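Local coordinates for protein cGAS/DncV-like nucleotidyltransferase in E. coli homolog (Elizabethkingia meningoseptica ATCC 13253 = NBRC 12535, PDB 6E0O) that synthesises cyclic dinucleotide second messengers from nucleoside triphosphates, with magnesium as the likely cofactor, as the signalling enzyme of a CBASS antiphage defence system, at residues T28-T31 / A32-A36; E259-R262 / L263-L266. All coordinates share one frame; numbering follows the deposited sequence.

Contact 1: residues T28-T31 / A32-A36; sequences TQIT and AALRA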
ATOM      1  N   THR A  28      11.194 -16.214  -1.000  1.00 12.67           N
ATOM      2  CA  THR A  28      12.263 -17.087  -1.480  1.00 14.53           C
ATOM      3  C   THR A  28      11.802 -17.931  -2.659  1.00 12.56           C
ATOM      4  O   THR A  28      12.487 -18.015  -3.689  1.00 13.27           O
ATOM      5  CB  THR A  28      12.742 -17.980  -0.335  1.00 16.82           C
ATOM      6  OG1 THR A  28      13.307 -17.150   0.691  1.00 20.40           O
ATOM      7  CG2 THR A  28      13.777 -19.004  -0.815  1.00 20.39           C
ATOM      8  N   GLN A  29      10.657 -18.595  -2.516  1.00 12.94           N
ATOM      9  CA  GLN A  29      10.201 -19.503  -3.558  1.00 12.88           C
ATOM     10  C   GLN A  29       9.862 -18.748  -4.831  1.00 12.57           C
ATOM     11  O   GLN A  29      10.204 -19.192  -5.933  1.00 13.07           O
ATOM     12  CB  GLN A  29       8.984 -20.286  -3.081  1.00 13.18           C
ATOM     13  CG  GLN A  29       9.280 -21.287  -1.989  1.00 14.42           C
ATOM     14  CD  GLN A  29       8.021 -21.979  -1.517  1.00 14.26           C
ATOM     15  OE1 GLN A  29       7.142 -22.283  -2.317  1.00 14.87           O
ATOM     16  NE2 GLN A  29       7.912 -22.201  -0.214  1.00 17.12           N
ATOM     17  N   ILE A  30       9.156 -17.625  -4.703  1.00 11.97           N
ATOM     18  CA  ILE A  30       8.751 -16.864  -5.879  1.00 12.01           C
ATOM     19  C   ILE A  30       9.968 -16.272  -6.570  1.00 11.88           C
ATOM     20  O   ILE A  30      10.074 -16.294  -7.800  1.00 12.62           O
ATOM     21  CB  ILE A  30       7.689 -15.813  -5.503  1.00 13.45           C
ATOM     22  CG1 ILE A  30       6.386 -16.576  -5.229  1.00 17.90           C
ATOM     23  CG2 ILE A  30       7.548 -14.794  -6.604  1.00 14.53           C
ATOM     24  CD1 ILE A  30       5.355 -15.803  -4.500  1.00 18.15           C
ATOM     25  N   THR A  31      10.907 -15.734  -5.792  1.00 12.13           N
ATOM     26  CA  THR A  31      12.119 -15.185  -6.380  1.00 12.29           C
ATOM     27  C   THR A  31      12.844 -16.232  -7.215  1.00 12.68           C
ATOM     28  O   THR A  31      13.256 -15.949  -8.344  1.00 14.05           O
ATOM     29  CB  THR A  31      13.014 -14.628  -5.276  1.00 13.33           C
ATOM     30  OG1 THR A  31      12.352 -13.526  -4.639  1.00 14.60           O
ATOM     31  CG2 THR A  31      14.334 -14.156  -5.834  1.00 15.92           C
ATOM     32  N   ALA A  32      12.972 -17.459  -6.695  1.00 12.76           N
ATOM     33  CA  ALA A  32      13.664 -18.506  -7.445  1.00 13.15           C
ATOM     34  C   ALA A  32      12.945 -18.792  -8.761  1.00 12.83           C
ATOM     35  O   ALA A  32      13.581 -18.929  -9.812  1.00 14.48           O
ATOM     36  CB  ALA A  32      13.791 -19.773  -6.597  1.00 16.52           C
ATOM     37  N   ALA A  33      11.617 -18.875  -8.725  1.00 12.20           N
ATOM     38  CA  ALA A  33      10.859 -19.144  -9.944  1.00 12.75           C
ATOM     39  C   ALA A  33      11.071 -18.046 -10.980  1.00 12.59           C
ATOM     40  O   ALA A  33      11.230 -18.324 -12.174  1.00 14.09           O
ATOM     41  CB  ALA A  33       9.379 -19.302  -9.598  1.00 13.44           C
ATOM     42  N   LEU A  34      11.080 -16.784 -10.544  1.00 12.83           N
ATOM     43  CA  LEU A  34      11.244 -15.683 -11.484  1.00 12.96           C
ATOM     44  C   LEU A  34      12.671 -15.609 -12.013  1.00 13.36           C
ATOM     45  O   LEU A  34      12.881 -15.375 -13.208  1.00 14.06           O
ATOM     46  CB  LEU A  34      10.832 -14.372 -10.820  1.00 13.39           C
ATOM     47  CG  LEU A  34       9.367 -14.300 -10.397  1.00 12.26           C
ATOM     48  CD1 LEU A  34       9.121 -13.009  -9.619  1.00 13.35           C
ATOM     49  CD2 LEU A  34       8.426 -14.398 -11.581  1.00 12.99           C
ATOM     50  N   ARG A  35      13.666 -15.810 -11.147  1.00 13.35           N
ATOM     51  CA  ARG A  35      15.052 -15.749 -11.601  1.00 14.39           C
ATOM     52  C   ARG A  35      15.346 -16.844 -12.616  1.00 15.17           C
ATOM     53  O   ARG A  35      16.181 -16.658 -13.509  1.00 15.70           O
ATOM     54  CB  ARG A  35      16.014 -15.869 -10.420  1.00 15.58           C
ATOM     55  CG  ARG A  35      15.959 -14.728  -9.422  1.00 16.75           C
ATOM     56  CD  ARG A  35      16.535 -13.446  -9.975  1.00 16.30           C
ATOM     57  NE  ARG A  35      16.331 -12.355  -9.024  1.00 14.65           N
ATOM     58  CZ  ARG A  35      16.456 -11.067  -9.324  1.00 13.77           C
ATOM     59  NH1 ARG A  35      16.807 -10.701 -10.544  1.00 14.55           N
ATOM     60  NH2 ARG A  35      16.217 -10.144  -8.403  1.00 14.48           N
ATOM     61  N   ALA A  36      14.688 -18.002 -12.493  1.00 14.39           N
ATOM     62  CA  ALA A  36      14.936 -19.088 -13.437  1.00 15.43           C
ATOM     63  C   ALA A  36      14.651 -18.661 -14.870  1.00 16.53           C
ATOM     64  O   ALA A  36      15.304 -19.137 -15.803  1.00 19.41           O
ATOM     65  CB  ALA A  36      14.100 -20.314 -13.070  1.00 17.08           C
TER

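Contact 2: residues E259-R262 / L263-L266; sequences EVNR and LFWL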
ATOM      1  N   GLU A 259      -0.024  12.708  -2.416  1.00 12.11           N
ATOM      2  CA  GLU A 259       0.319  11.324  -2.132  1.00 11.50           C
ATOM      3  C   GLU A 259       1.492  11.312  -1.163  1.00 11.22           C
ATOM      4  O   GLU A 259       2.181  12.316  -0.989  1.00 12.05           O
ATOM      5  CB  GLU A 259       0.643  10.583  -3.432  1.00 12.42           C
ATOM      6  CG  GLU A 259      -0.590  10.472  -4.338  1.00 13.19           C
ATOM      7  CD  GLU A 259      -0.398   9.643  -5.588  1.00 17.45           C
ATOM      8  OE1 GLU A 259       0.751   9.330  -5.939  1.00 21.83           O
ATOM      9  OE2 GLU A 259      -1.412   9.299  -6.232  1.00 18.98           O
ATOM     10  N   VAL A 260       1.705  10.170  -0.508  1.00 11.37           N
ATOM     11  CA  VAL A 260       2.847  10.037   0.392  1.00 11.89           C
ATOM     12  C   VAL A 260       4.138  10.347  -0.346  1.00 11.99           C
ATOM     13  O   VAL A 260       5.070  10.913   0.231  1.00 13.58           O
ATOM     14  CB  VAL A 260       2.886   8.637   1.036  1.00 12.10           C
ATOM     15  CG1 VAL A 260       4.100   8.523   1.939  1.00 11.91           C
ATOM     16  CG2 VAL A 260       1.614   8.355   1.820  1.00 11.94           C
ATOM     17  N   ASN A 261       4.212   9.993  -1.634  1.00 12.63           N
ATOM     18  CA  ASN A 261       5.418  10.236  -2.420  1.00 12.82           C
ATOM     19  C   ASN A 261       5.716  11.720  -2.614  1.00 13.21           C
ATOM     20  O   ASN A 261       6.822  12.051  -3.046  1.00 14.47           O
ATOM     21  CB  ASN A 261       5.337   9.515  -3.772  1.00 13.67           C
ATOM     22  CG  ASN A 261       4.152   9.947  -4.612  1.00 13.37           C
ATOM     23  OD1 ASN A 261       3.863  11.130  -4.747  1.00 13.78           O
ATOM     24  ND2 ASN A 261       3.459   8.978  -5.182  1.00 14.84           N
ATOM     25  N   ARG A 262       4.766  12.608  -2.329  1.00 13.47           N
ATOM     26  CA  ARG A 262       4.929  14.058  -2.439  1.00 14.63           C
ATOM     27  C   ARG A 262       5.223  14.523  -3.859  1.00 15.69           C
ATOM     28  O   ARG A 262       5.630  15.679  -4.062  1.00 18.67           O
ATOM     29  CB  ARG A 262       5.978  14.616  -1.470  1.00 17.85           C
ATOM     30  CG  ARG A 262       5.485  14.710  -0.048  1.00 22.38           C
ATOM     31  CD  ARG A 262       6.422  15.523   0.825  1.00 27.93           C
ATOM     32  NE  ARG A 262       5.698  16.157   1.922  1.00 35.07           N
ATOM     33  CZ  ARG A 262       6.249  16.527   3.074  1.00 39.60           C
ATOM     34  NH1 ARG A 262       7.539  16.321   3.297  1.00 41.69           N
ATOM     35  NH2 ARG A 262       5.500  17.095   4.009  1.00 41.83           N
ATOM     36  N   LEU A 263       5.029  13.656  -4.844  1.00 14.10           N
ATOM     37  CA  LEU A 263       5.287  13.993  -6.231  1.00 15.07           C
ATOM     38  C   LEU A 263       4.023  14.335  -6.993  1.00 14.61           C
ATOM     39  O   LEU A 263       4.102  15.035  -8.006  1.00 15.94           O
ATOM     40  CB  LEU A 263       5.963  12.814  -6.935  1.00 16.75           C
ATOM     41  CG  LEU A 263       7.373  12.494  -6.445  1.00 18.24           C
ATOM     42  CD1 LEU A 263       7.778  11.113  -6.907  1.00 20.34           C
ATOM     43  CD2 LEU A 263       8.347  13.543  -6.947  1.00 20.53           C
ATOM     44  N   PHE A 264       2.872  13.847  -6.535  1.00 14.72           N
ATOM     45  CA  PHE A 264       1.604  14.006  -7.225  1.00 15.10           C
ATOM     46  C   PHE A 264       0.510  14.221  -6.196  1.00 13.78           C
ATOM     47  O   PHE A 264       0.658  13.876  -5.022  1.00 13.71           O
ATOM     48  CB  PHE A 264       1.349  12.810  -8.133  1.00 17.17           C
ATOM     49  CG  PHE A 264       2.380  12.686  -9.206  1.00 18.59           C
ATOM     50  CD1 PHE A 264       2.296  13.465 -10.344  1.00 20.05           C
ATOM     51  CD2 PHE A 264       3.466  11.848  -9.052  1.00 20.18           C
ATOM     52  CE1 PHE A 264       3.253  13.388 -11.326  1.00 23.49           C
ATOM     53  CE2 PHE A 264       4.433  11.765 -10.035  1.00 22.76           C
ATOM     54  CZ  PHE A 264       4.327  12.539 -11.170  1.00 22.88           C
ATOM     55  N   TRP A 265      -0.571  14.836  -6.656  1.00 14.56           N
ATOM     56  CA  TRP A 265      -1.691  15.154  -5.795  1.00 13.72           C
ATOM     57  C   TRP A 265      -2.535  13.915  -5.540  1.00 12.98           C
ATOM     58  O   TRP A 265      -2.765  13.104  -6.441  1.00 14.23           O
ATOM     59  CB  TRP A 265      -2.585  16.199  -6.458  1.00 15.27           C
ATOM     60  CG  TRP A 265      -1.986  17.546  -6.669  1.00 19.73           C
ATOM     61  CD1 TRP A 265      -1.765  18.160  -7.869  1.00 26.65           C
ATOM     62  CD2 TRP A 265      -1.550  18.465  -5.660  1.00 19.75           C
ATOM     63  NE1 TRP A 265      -1.216  19.401  -7.669  1.00 28.78           N
ATOM     64  CE2 TRP A 265      -1.075  19.615  -6.323  1.00 24.63           C
ATOM     65  CE3 TRP A 265      -1.518  18.433  -4.264  1.00 18.05           C
ATOM     66  CZ2 TRP A 265      -0.563  20.716  -5.638  1.00 26.65           C
ATOM     67  CZ3 TRP A 265      -1.006  19.526  -3.585  1.00 20.64           C
ATOM     68  CH2 TRP A 265      -0.543  20.654  -4.272  1.00 24.32           C
ATOM     69  N   LEU A 266      -3.049  13.801  -4.317  1.00 12.41           N
ATOM     70  CA  LEU A 266      -3.936  12.691  -3.991  1.00 11.69           C
ATOM     71  C   LEU A 266      -5.225  12.770  -4.794  1.00 12.36           C
ATOM     72  O   LEU A 266      -5.711  11.753  -5.304  1.00 13.56           O
ATOM     73  CB  LEU A 266      -4.239  12.697  -2.499  1.00 11.65           C
ATOM     74  CG  LEU A 266      -5.093  11.539  -1.999  1.00 12.22           C
ATOM     75  CD1 LEU A 266      -4.474  10.196  -2.306  1.00 12.41           C
ATOM     76  CD2 LEU A 266      -5.344  11.686  -0.493  1.00 12.53           C
TER
HETATM   77  O   HOH W   1      -4.224   9.407  -5.986  1.00 23.30           O
HETATM   78  O   HOH W   2      -1.858  11.170  -8.244  1.00 30.16           O

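Contact 1: residues T28-T31 / A32-A36
Ile-30 and Leu-34 meet one helical turn apart on the inner face of helix 21-38, their side chains lying side by side and pointing the same way, with CG2 of Ile-30 3.8 Å from CD1 of Leu-34. That methyl is available because chi1 of Ile-30, measured to CG1 (-73°), puts CG1 beside the backbone N and so leaves CG2 anti to it, on the side of its own carbonyl carbon and hence of the next turn. Leu-34 also rests on the carbonyl one turn earlier: its CG comes to 3.3 Å from Ile-30 O, the same oxygen that accepts the N-H of Leu-34, with Leu-34 N at 3.0 Å. Both residues are buried against the mixed sheet, Ile-30 touching Ile-64 and Val-137, Leu-34 touching Met-66 and Val-137. Phe-113 of helix 98-113 touches both Ile-30 and Ala-33.

The opposite flank is looser. Ala-32, with only a methyl, is exposed, as is Thr-28. Between these extremes Thr-31 and Arg-35 run alongside each other, CG2 of Thr-31 lying 4.0 Å from Arg-35 CG and near the plane of the guanidinium, at its edge. Arg-35 bends at chi2 (-71°), and its NH1 bonds to the carbonyl oxygens of Gly-39 and Val-42, beyond the helix end. Thr-31 OG1 hydrogen-bonds back to Ile-27 O.

Four i to i+4 backbone bonds cross from 28-31 to 32-36, the shortest of them running from Arg-35 N to Thr-31 O at 2.8 Å with an N-H...O angle of 166°. The chemistry is that of an amphipathic helix: apolar branches face the sheet of the nucleotidyltransferase core, while Arg-35 uses its aliphatic stem against Thr-31 and its charged end to tie the helix to the start of strand 42-47.

Contact 2: residues E259-R262 / L263-L266
Glu-259 and Phe-264 join the ends of a tight backbone loop, Glu-259 N donating to Phe-264 O at 2.9 Å with a nearly straight N-H...O angle of 169°, around a type I beta turn from Glu-259 to Arg-262 closed by Arg-262 N to Glu-259 O.

Inside the loop the Asn-261 amide does the bridging. Its OD1 accepts from Leu-263 N at 2.8 Å, which makes an Asx turn. A weak second bond, from Phe-264 N to Asn-261 OD1 at 3.4 Å, extends the hold to the next peptide. Chi1 of 59° sets CG between the backbone N and the carbonyl carbon, which brings OD1 over the following residues. Asn-261 ND2 donates to Glu-259 OE1 at 2.8 Å; that oxygen accepts through its anti lone pair and lies 20° out of the amide plane.

The other carboxylate oxygen, OE2 of Glu-259, faces two waters. One, 2.8 Å from OE2, also donates to Trp-265 O; the other reaches Leu-266 O. Outside the loop, Phe-264 meets the ring of Phe-170, and Leu-263 touches Gln-173 of helix 171-184.

Both ends of one amide are thus used, which fixes its flip; the Asn-261 and water donors probably favour a charged carboxylate on Glu-259.

How the contacts relate
Contact 1 comes first along the chain, within helix 21-38, and contact 2 far later, in the loop between helices 236-252 and 275-289. Their centres are 32 Å apart and their nearest atoms about 23 Å. Contact 1 packs on the mixed sheet whose strand 135-147 carries Asp-136; Asp-61 immediately precedes strand 62-68, and both are probable magnesium ligands. Contact 2 lies against helices 171-184 and 216-224. Strand 135-147 runs from one contact to the other: Ile-30 and Leu-34 touch Val-137, and Leu-263 O is hydrogen-bonded to Ser-147 OG. Nearest atoms about 11 Å (contact 1) and 8 Å (contact 2) from the bound nucleic acid put both outside direct contact with it.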